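Local coordinates for protein transcriptional repressor (Vibrio fischeri, PDB 3KV1) that probably represses transcription as a SorC-family regulator, this fragment being its putative sugar-binding domain, which would respond to a carbohydrate effector, at residues F84-G89 with H102-L107; T117-A122 with H136-E141. All blocks are in the same frame, centred on the assembly; numbering follows the deposited sequence.

Interaction 1 (F84-G89 with H102-L107); sequences FVSAIG and HICRRL
This contact is the strand-helix half of a beta-alpha-beta crossover in a Rossmann-like sheet: strand 83-86 is followed by helix 100-111, which leads on to the neighbouring parallel strand 114-116. The short segments run antiparallel, at 176°, with their axes 7.8 Å apart. Phe84 and Cys104 mark the closest backbone approach and meet directly, Phe84 CB lying 3.8 Å from Cys104 CB. With CG beside its own backbone N (chi1 -65°), Phe84 turns its ring to the next turn of the helix, where Leu107 CB stands 3.6 Å above the ring centre, almost on the normal: a CH-pi contact over one face. Leu107 crosses the aromatic side chain at about a right angle, and its CD1 branch reaches to 3.6 Å from Phe84 CD2.

Helix 100-111 covers one face of the parallel strands 58-61, 83-86 and 114-116. Cys104 holds SG beside its own backbone N and anti to the carbonyl carbon (chi1 -75°), which brings the sulphur up against the strand backbone, 3.7 Å from both Phe84 O and Ser86 N, in packing that implies no hydrogen bond. Ser86 OG is slightly farther from that sulphur, at 3.9 Å. Val85 directs its CB away from the helix, toward the other side of the sheet. Val61 on the adjacent strand 58-61 also touches Cys104 and Leu107.

Interaction 2 (T117-A122 with H136-E141); sequences TLYAPA and HATIKE
Segment 117-122 passes alongside the first turn of helix 137-147, without regular structure, coming nearest where Leu118 CA and Ile139 CA are 6.3 Å apart, and it bends at Tyr119, the centre of an inverse gamma turn closed by a weak bond from Ala120 N to Leu118 O. Ile139 supplies most of the helix side of the contact. Its CG1 lies beside its own backbone N, and chi2 of 71° folds CD1 round to within 3.4 Å of Tyr119 O, while CG1 packs on Ala120 CB at 3.8 Å. The other branch, CG2, meets Leu118 CD1 at 4.0 Å; Leu118, with CG anti to its backbone N (chi1 -176°), crosses Ile139 at about a right angle and also brings CD1 near the carbonyl oxygen of Ile139.

Both segments belong to the connection that follows strand 114-116 of the alpha/beta domain, with helix 127-134 inserted between them. A water joins them where their backbones stand apart: it accepts from Tyr119 N at 2.9 Å and donates to Thr117 O and Thr138 O, so one molecule bridges three backbone polar groups. His136 is the N-cap of the helix, its ND1 accepting from Thr138 N at 2.9 Å with the donor close to the imidazole plane; the bond would favour a proton on NE2, consistent with NE2 bonding Tyr123 O of the second subunit. Thr138 CG2 approaches the Tyr119 ring obliquely, 4.1 Å from Tyr119 CD1, while Thr117 CG2 lies over one face of that ring, offset toward the rim. The phenol OH of Tyr119 is hydrogen-bonded to Asp101 of the second subunit.

Interactions 1 and 2 follow each other along the chain, with centres about 13 Å apart on the same side of the chain's centre and within one putative sugar-binding domain. Strand 114-116 connects them: it follows helix 100-111 of interaction 1, pairs in parallel with strand 83-86, and runs into the loop of interaction 2. Beyond the strands the two chain paths stay in touch, Leu118 CD2 packing 3.6 Å from Gly89 N and Ala122 CB lying 3.3 Å from Gly89 O. Arg105 NH2 bonds Ser115 O of the second subunit, and the 117-122 loop packs on that subunit as well, so helix 100-111, strand 114-116 and the loop after it all contribute to the contact between the subunits.

Interaction 1 (F84-G89 with H102-L107)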
ATOM      1  N   PHE A  84      -9.218   4.318   7.378  1.00 17.79           N
ATOM      2  CA  PHE A  84      -9.664   4.174   5.996  1.00 16.80           C
ATOM      3  C   PHE A  84      -8.966   2.949   5.401  1.00 21.32           C
ATOM      4  O   PHE A  84      -7.731   2.931   5.296  1.00 22.37           O
ATOM      5  CB  PHE A  84      -9.331   5.449   5.213  1.00 16.82           C
ATOM      6  CG  PHE A  84     -10.086   6.649   5.715  1.00 17.96           C
ATOM      7  CD1 PHE A  84      -9.527   7.470   6.689  1.00 19.74           C
ATOM      8  CD2 PHE A  84     -11.395   6.872   5.308  1.00 20.61           C
ATOM      9  CE1 PHE A  84     -10.253   8.570   7.173  1.00 20.77           C
ATOM     10  CE2 PHE A  84     -12.113   7.936   5.799  1.00 21.74           C
ATOM     11  CZ  PHE A  84     -11.530   8.786   6.751  1.00 19.51           C
ATOM     12  N   VAL A  85      -9.755   1.923   5.064  1.00 15.52           N
ATOM     13  CA  VAL A  85      -9.231   0.611   4.695  1.00 14.50           C
ATOM     14  C   VAL A  85      -9.538   0.318   3.237  1.00 18.32           C
ATOM     15  O   VAL A  85     -10.707   0.404   2.817  1.00 18.74           O
ATOM     16  CB  VAL A  85      -9.877  -0.508   5.540  1.00 19.21           C
ATOM     17  CG1 VAL A  85      -9.169  -1.830   5.262  1.00 21.82           C
ATOM     18  CG2 VAL A  85      -9.814  -0.157   7.044  1.00 20.19           C
ATOM     19  N   SER A  86      -8.513  -0.021   2.449  1.00 16.14           N
ATOM     20  CA  SER A  86      -8.763  -0.356   1.030  1.00 18.33           C
ATOM     21  C   SER A  86      -9.610  -1.593   0.895  1.00 19.59           C
ATOM     22  O   SER A  86      -9.325  -2.622   1.530  1.00 20.75           O
ATOM     23  CB  SER A  86      -7.430  -0.612   0.325  1.00 25.29           C
ATOM     24  OG  SER A  86      -6.678   0.576   0.273  1.00 32.48           O
ATOM     25  N   ALA A  87     -10.644  -1.523   0.049  1.00 17.89           N
ATOM     26  CA  ALA A  87     -11.533  -2.658  -0.171  1.00 18.26           C
ATOM     27  C   ALA A  87     -11.210  -3.371  -1.462  1.00 20.46           C
ATOM     28  O   ALA A  87     -11.904  -4.310  -1.839  1.00 22.02           O
ATOM     29  CB  ALA A  87     -13.012  -2.196  -0.226  1.00 22.09           C
ATOM     30  N   ILE A  88     -10.181  -2.902  -2.149  1.00 18.91           N
ATOM     31  CA  ILE A  88      -9.787  -3.471  -3.435  1.00 16.48           C
ATOM     32  C   ILE A  88      -8.290  -3.211  -3.542  1.00 22.94           C
ATOM     33  O   ILE A  88      -7.786  -2.270  -2.927  1.00 20.26           O
ATOM     34  CB  ILE A  88     -10.605  -2.886  -4.614  1.00 17.10           C
ATOM     35  CG1 ILE A  88     -10.120  -3.482  -5.932  1.00 18.76           C
ATOM     36  CG2 ILE A  88     -10.471  -1.335  -4.661  1.00 19.54           C
ATOM     37  CD1 ILE A  88     -11.046  -3.168  -7.159  1.00 21.09           C
ATOM     38  N   GLY A  89      -7.578  -4.074  -4.253  1.00 18.71           N
ATOM     39  CA  GLY A  89      -6.116  -3.988  -4.358  1.00 21.34           C
ATOM     40  C   GLY A  89      -5.639  -2.799  -5.179  1.00 20.12           C
ATOM     41  O   GLY A  89      -6.447  -2.006  -5.705  1.00 18.20           O
ATOM     42  N   HIS A 102      -4.541   5.055  -2.607  1.00 19.11           N
ATOM     43  CA  HIS A 102      -4.264   6.495  -2.673  1.00 21.25           C
ATOM     44  C   HIS A 102      -5.405   7.311  -2.069  1.00 22.07           C
ATOM     45  O   HIS A 102      -5.170   8.231  -1.296  1.00 23.14           O
ATOM     46  CB  HIS A 102      -4.046   6.948  -4.120  1.00 28.20           C
ATOM     47  CG  HIS A 102      -2.718   6.558  -4.682  1.00 48.23           C
ATOM     48  ND1 HIS A 102      -1.569   7.284  -4.449  1.00 60.55           N
ATOM     49  CD2 HIS A 102      -2.357   5.521  -5.475  1.00 54.09           C
ATOM     50  CE1 HIS A 102      -0.554   6.705  -5.069  1.00 62.31           C
ATOM     51  NE2 HIS A 102      -1.007   5.634  -5.700  1.00 56.80           N
ATOM     52  N   ILE A 103      -6.639   6.933  -2.388  1.00 15.76           N
ATOM     53  CA  ILE A 103      -7.800   7.607  -1.822  1.00 18.59           C
ATOM     54  C   ILE A 103      -7.812   7.497  -0.294  1.00 16.82           C
ATOM     55  O   ILE A 103      -8.045   8.494   0.387  1.00 17.83           O
ATOM     56  CB  ILE A 103      -9.105   7.071  -2.410  1.00 16.23           C
ATOM     57  CG1 ILE A 103      -9.098   7.305  -3.949  1.00 15.75           C
ATOM     58  CG2 ILE A 103     -10.290   7.766  -1.759  1.00 16.85           C
ATOM     59  CD1 ILE A 103     -10.276   6.539  -4.687  1.00 21.77           C
ATOM     60  N   CYS A 104      -7.515   6.312   0.244  1.00 18.78           N
ATOM     61  CA  CYS A 104      -7.524   6.155   1.703  1.00 15.27           C
ATOM     62  C   CYS A 104      -6.464   7.069   2.328  1.00 19.27           C
ATOM     63  O   CYS A 104      -6.696   7.691   3.382  1.00 19.66           O
ATOM     64  CB  CYS A 104      -7.186   4.706   2.112  1.00 19.44           C
ATOM     65  SG  CYS A 104      -8.607   3.576   1.799  1.00 21.86           S
ATOM     66  N   ARG A 105      -5.301   7.140   1.700  1.00 18.55           N
ATOM     67  CA  ARG A 105      -4.259   8.017   2.237  1.00 18.07           C
ATOM     68  C   ARG A 105      -4.698   9.484   2.283  1.00 21.48           C
ATOM     69  O   ARG A 105      -4.437  10.209   3.260  1.00 22.38           O
ATOM     70  CB  ARG A 105      -2.933   7.835   1.459  1.00 23.98           C
ATOM     71  CG  ARG A 105      -2.247   6.530   1.886  1.00 30.27           C
ATOM     72  CD  ARG A 105      -1.493   5.794   0.774  1.00 42.95           C
ATOM     73  NE  ARG A 105      -0.599   6.643   0.007  1.00 42.35           N
ATOM     74  CZ  ARG A 105       0.092   6.226  -1.052  1.00 47.04           C
ATOM     75  NH1 ARG A 105      -0.010   4.966  -1.467  1.00 48.64           N
ATOM     76  NH2 ARG A 105       0.892   7.067  -1.699  1.00 40.82           N
ATOM     77  N   ARG A 106      -5.371   9.916   1.225  1.00 20.85           N
ATOM     78  CA  ARG A 106      -5.867  11.300   1.164  1.00 20.99           C
ATOM     79  C   ARG A 106      -6.988  11.548   2.168  1.00 19.71           C
ATOM     80  O   ARG A 106      -7.034  12.605   2.803  1.00 21.77           O
ATOM     81  CB  ARG A 106      -6.307  11.659  -0.272  1.00 23.72           C
ATOM     82  CG  ARG A 106      -5.111  11.672  -1.234  1.00 34.26           C
ATOM     83  CD  ARG A 106      -5.315  12.628  -2.404  1.00 50.00           C
ATOM     84  NE  ARG A 106      -6.447  12.237  -3.238  1.00 54.75           N
ATOM     85  CZ  ARG A 106      -6.366  11.384  -4.254  1.00 65.28           C
ATOM     86  NH1 ARG A 106      -5.196  10.834  -4.565  1.00 71.84           N
ATOM     87  NH2 ARG A 106      -7.450  11.081  -4.961  1.00 62.65           N
ATOM     88  N   LEU A 107      -7.875  10.585   2.295  1.00 17.70           N
ATOM     89  CA  LEU A 107      -8.924  10.633   3.331  1.00 20.62           C
ATOM     90  C   LEU A 107      -8.314  10.700   4.736  1.00 23.99           C
ATOM     91  O   LEU A 107      -8.742  11.487   5.556  1.00 21.93           O
ATOM     92  CB  LEU A 107      -9.861   9.446   3.212  1.00 17.61           C
ATOM     93  CG  LEU A 107     -10.825   9.423   2.010  1.00 19.22           C
ATOM     94  CD1 LEU A 107     -11.519   8.063   1.910  1.00 19.76           C
ATOM     95  CD2 LEU A 107     -11.817  10.602   2.163  1.00 21.28           C
TER

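Interaction 2 (T117-A122 with H136-E141)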
ATOM      1  N   THR A 117      -3.547  -0.401   3.980  1.00 21.50           N
ATOM      2  CA  THR A 117      -3.391  -0.841   2.581  1.00 20.64           C
ATOM      3  C   THR A 117      -3.742  -2.326   2.404  1.00 21.00           C
ATOM      4  O   THR A 117      -3.476  -3.143   3.296  1.00 21.77           O
ATOM      5  CB  THR A 117      -1.934  -0.577   2.119  1.00 34.91           C
ATOM      6  OG1 THR A 117      -1.723   0.842   2.083  1.00 34.03           O
ATOM      7  CG2 THR A 117      -1.672  -1.168   0.723  1.00 29.35           C
ATOM      8  N   LEU A 118      -4.376  -2.659   1.277  1.00 20.04           N
ATOM      9  CA  LEU A 118      -4.537  -4.062   0.897  1.00 21.12           C
ATOM     10  C   LEU A 118      -3.310  -4.388   0.050  1.00 23.08           C
ATOM     11  O   LEU A 118      -3.154  -3.801  -1.029  1.00 20.65           O
ATOM     12  CB  LEU A 118      -5.850  -4.251   0.119  1.00 20.85           C
ATOM     13  CG  LEU A 118      -6.187  -5.697  -0.257  1.00 23.45           C
ATOM     14  CD1 LEU A 118      -6.321  -6.600   0.967  1.00 23.21           C
ATOM     15  CD2 LEU A 118      -7.498  -5.688  -1.054  1.00 26.78           C
ATOM     16  N   TYR A 119      -2.405  -5.252   0.560  1.00 20.79           N
ATOM     17  CA  TYR A 119      -1.142  -5.562  -0.136  1.00 22.44           C
ATOM     18  C   TYR A 119      -1.302  -6.614  -1.231  1.00 20.09           C
ATOM     19  O   TYR A 119      -0.741  -7.724  -1.137  1.00 19.75           O
ATOM     20  CB  TYR A 119      -0.050  -5.994   0.881  1.00 20.99           C
ATOM     21  CG  TYR A 119       0.305  -4.849   1.780  1.00 20.44           C
ATOM     22  CD1 TYR A 119      -0.102  -4.839   3.110  1.00 20.58           C
ATOM     23  CD2 TYR A 119       0.993  -3.741   1.288  1.00 20.99           C
ATOM     24  CE1 TYR A 119       0.206  -3.757   3.945  1.00 22.13           C
ATOM     25  CE2 TYR A 119       1.290  -2.642   2.119  1.00 21.35           C
ATOM     26  CZ  TYR A 119       0.887  -2.666   3.438  1.00 24.45           C
ATOM     27  OH  TYR A 119       1.171  -1.572   4.253  1.00 28.38           O
ATOM     28  N   ALA A 120      -2.076  -6.269  -2.265  1.00 18.84           N
ATOM     29  CA  ALA A 120      -2.296  -7.140  -3.396  1.00 16.56           C
ATOM     30  C   ALA A 120      -2.719  -6.248  -4.555  1.00 17.46           C
ATOM     31  O   ALA A 120      -3.286  -5.165  -4.338  1.00 20.39           O
ATOM     32  CB  ALA A 120      -3.438  -8.107  -3.107  1.00 21.38           C
ATOM     33  N   PRO A 121      -2.480  -6.707  -5.775  1.00 21.54           N
ATOM     34  CA  PRO A 121      -2.977  -5.902  -6.897  1.00 20.13           C
ATOM     35  C   PRO A 121      -4.513  -5.975  -7.007  1.00 22.32           C
ATOM     36  O   PRO A 121      -5.128  -6.948  -6.563  1.00 21.21           O
ATOM     37  CB  PRO A 121      -2.375  -6.577  -8.141  1.00 21.11           C
ATOM     38  CG  PRO A 121      -1.751  -7.834  -7.699  1.00 28.53           C
ATOM     39  CD  PRO A 121      -1.783  -7.932  -6.185  1.00 25.73           C
ATOM     40  N   ALA A 122      -5.095  -4.977  -7.646  1.00 18.73           N
ATOM     41  CA  ALA A 122      -6.556  -4.963  -7.879  1.00 20.20           C
ATOM     42  C   ALA A 122      -6.970  -6.088  -8.820  1.00 21.97           C
ATOM     43  O   ALA A 122      -8.024  -6.713  -8.632  1.00 22.29           O
ATOM     44  CB  ALA A 122      -6.970  -3.627  -8.491  1.00 20.35           C
ATOM     45  N   HIS A 136      -4.022 -15.695   1.311  1.00 29.34           N
ATOM     46  CA  HIS A 136      -2.825 -15.260   2.026  1.00 27.74           C
ATOM     47  C   HIS A 136      -3.181 -14.496   3.310  1.00 27.93           C
ATOM     48  O   HIS A 136      -4.036 -13.599   3.297  1.00 27.03           O
ATOM     49  CB  HIS A 136      -1.973 -14.376   1.121  1.00 26.77           C
ATOM     50  CG  HIS A 136      -0.643 -14.042   1.709  1.00 27.32           C
ATOM     51  ND1 HIS A 136      -0.501 -13.193   2.788  1.00 25.77           N
ATOM     52  CD2 HIS A 136       0.603 -14.494   1.417  1.00 26.58           C
ATOM     53  CE1 HIS A 136       0.778 -13.109   3.109  1.00 29.76           C
ATOM     54  NE2 HIS A 136       1.467 -13.876   2.285  1.00 27.13           N
ATOM     55  N   ALA A 137      -2.533 -14.860   4.413  1.00 28.94           N
ATOM     56  CA  ALA A 137      -2.872 -14.284   5.721  1.00 31.05           C
ATOM     57  C   ALA A 137      -2.857 -12.734   5.750  1.00 28.80           C
ATOM     58  O   ALA A 137      -3.709 -12.120   6.386  1.00 27.70           O
ATOM     59  CB  ALA A 137      -1.976 -14.847   6.818  1.00 33.44           C
ATOM     60  N   THR A 138      -1.904 -12.109   5.067  1.00 25.54           N
ATOM     61  CA  THR A 138      -1.804 -10.657   5.093  1.00 26.54           C
ATOM     62  C   THR A 138      -2.996  -9.993   4.370  1.00 24.03           C
ATOM     63  O   THR A 138      -3.511  -8.952   4.828  1.00 24.88           O
ATOM     64  CB  THR A 138      -0.494 -10.200   4.451  1.00 20.85           C
ATOM     65  OG1 THR A 138       0.598 -10.781   5.173  1.00 25.58           O
ATOM     66  CG2 THR A 138      -0.403  -8.668   4.460  1.00 26.68           C
ATOM     67  N   ILE A 139      -3.418 -10.599   3.256  1.00 26.83           N
ATOM     68  CA  ILE A 139      -4.551 -10.118   2.468  1.00 25.99           C
ATOM     69  C   ILE A 139      -5.848 -10.382   3.234  1.00 24.52           C
ATOM     70  O   ILE A 139      -6.697  -9.497   3.333  1.00 27.42           O
ATOM     71  CB  ILE A 139      -4.600 -10.762   1.059  1.00 26.55           C
ATOM     72  CG1 ILE A 139      -3.601 -10.086   0.125  1.00 33.01           C
ATOM     73  CG2 ILE A 139      -5.979 -10.577   0.404  1.00 26.93           C
ATOM     74  CD1 ILE A 139      -2.244 -10.346   0.373  1.00 33.12           C
ATOM     75  N   LYS A 140      -5.960 -11.556   3.856  1.00 24.17           N
ATOM     76  CA  LYS A 140      -7.183 -11.910   4.572  1.00 26.86           C
ATOM     77  C   LYS A 140      -7.394 -10.977   5.753  1.00 27.98           C
ATOM     78  O   LYS A 140      -8.530 -10.622   6.068  1.00 29.17           O
ATOM     79  CB  LYS A 140      -7.142 -13.376   5.071  1.00 29.83           C
ATOM     80  CG  LYS A 140      -7.490 -14.377   4.010  1.00 36.04           C
ATOM     81  CD  LYS A 140      -7.254 -15.827   4.445  1.00 44.03           C
ATOM     82  CE  LYS A 140      -7.892 -16.132   5.780  1.00 55.10           C
ATOM     83  NZ  LYS A 140      -7.487 -17.495   6.271  1.00 62.85           N
ATOM     84  N   GLU A 141      -6.310 -10.552   6.391  1.00 27.60           N
ATOM     85  CA  GLU A 141      -6.451  -9.718   7.571  1.00 28.09           C
ATOM     86  C   GLU A 141      -7.042  -8.368   7.185  1.00 27.70           C
ATOM     87  O   GLU A 141      -7.945  -7.875   7.852  1.00 26.19           O
ATOM     88  CB  GLU A 141      -5.137  -9.502   8.335  1.00 28.16           C
ATOM     89  CG  GLU A 141      -5.373  -8.802   9.661  1.00 37.77           C
ATOM     90  CD  GLU A 141      -4.095  -8.586  10.459  1.00 62.67           C
ATOM     91  OE1 GLU A 141      -3.271  -9.527  10.553  1.00 69.30           O
ATOM     92  OE2 GLU A 141      -3.920  -7.471  11.003  1.00 71.51           O
TER
HETATM   93  O   HOH W   1      -3.177  -6.385   3.108  1.00 22.25           O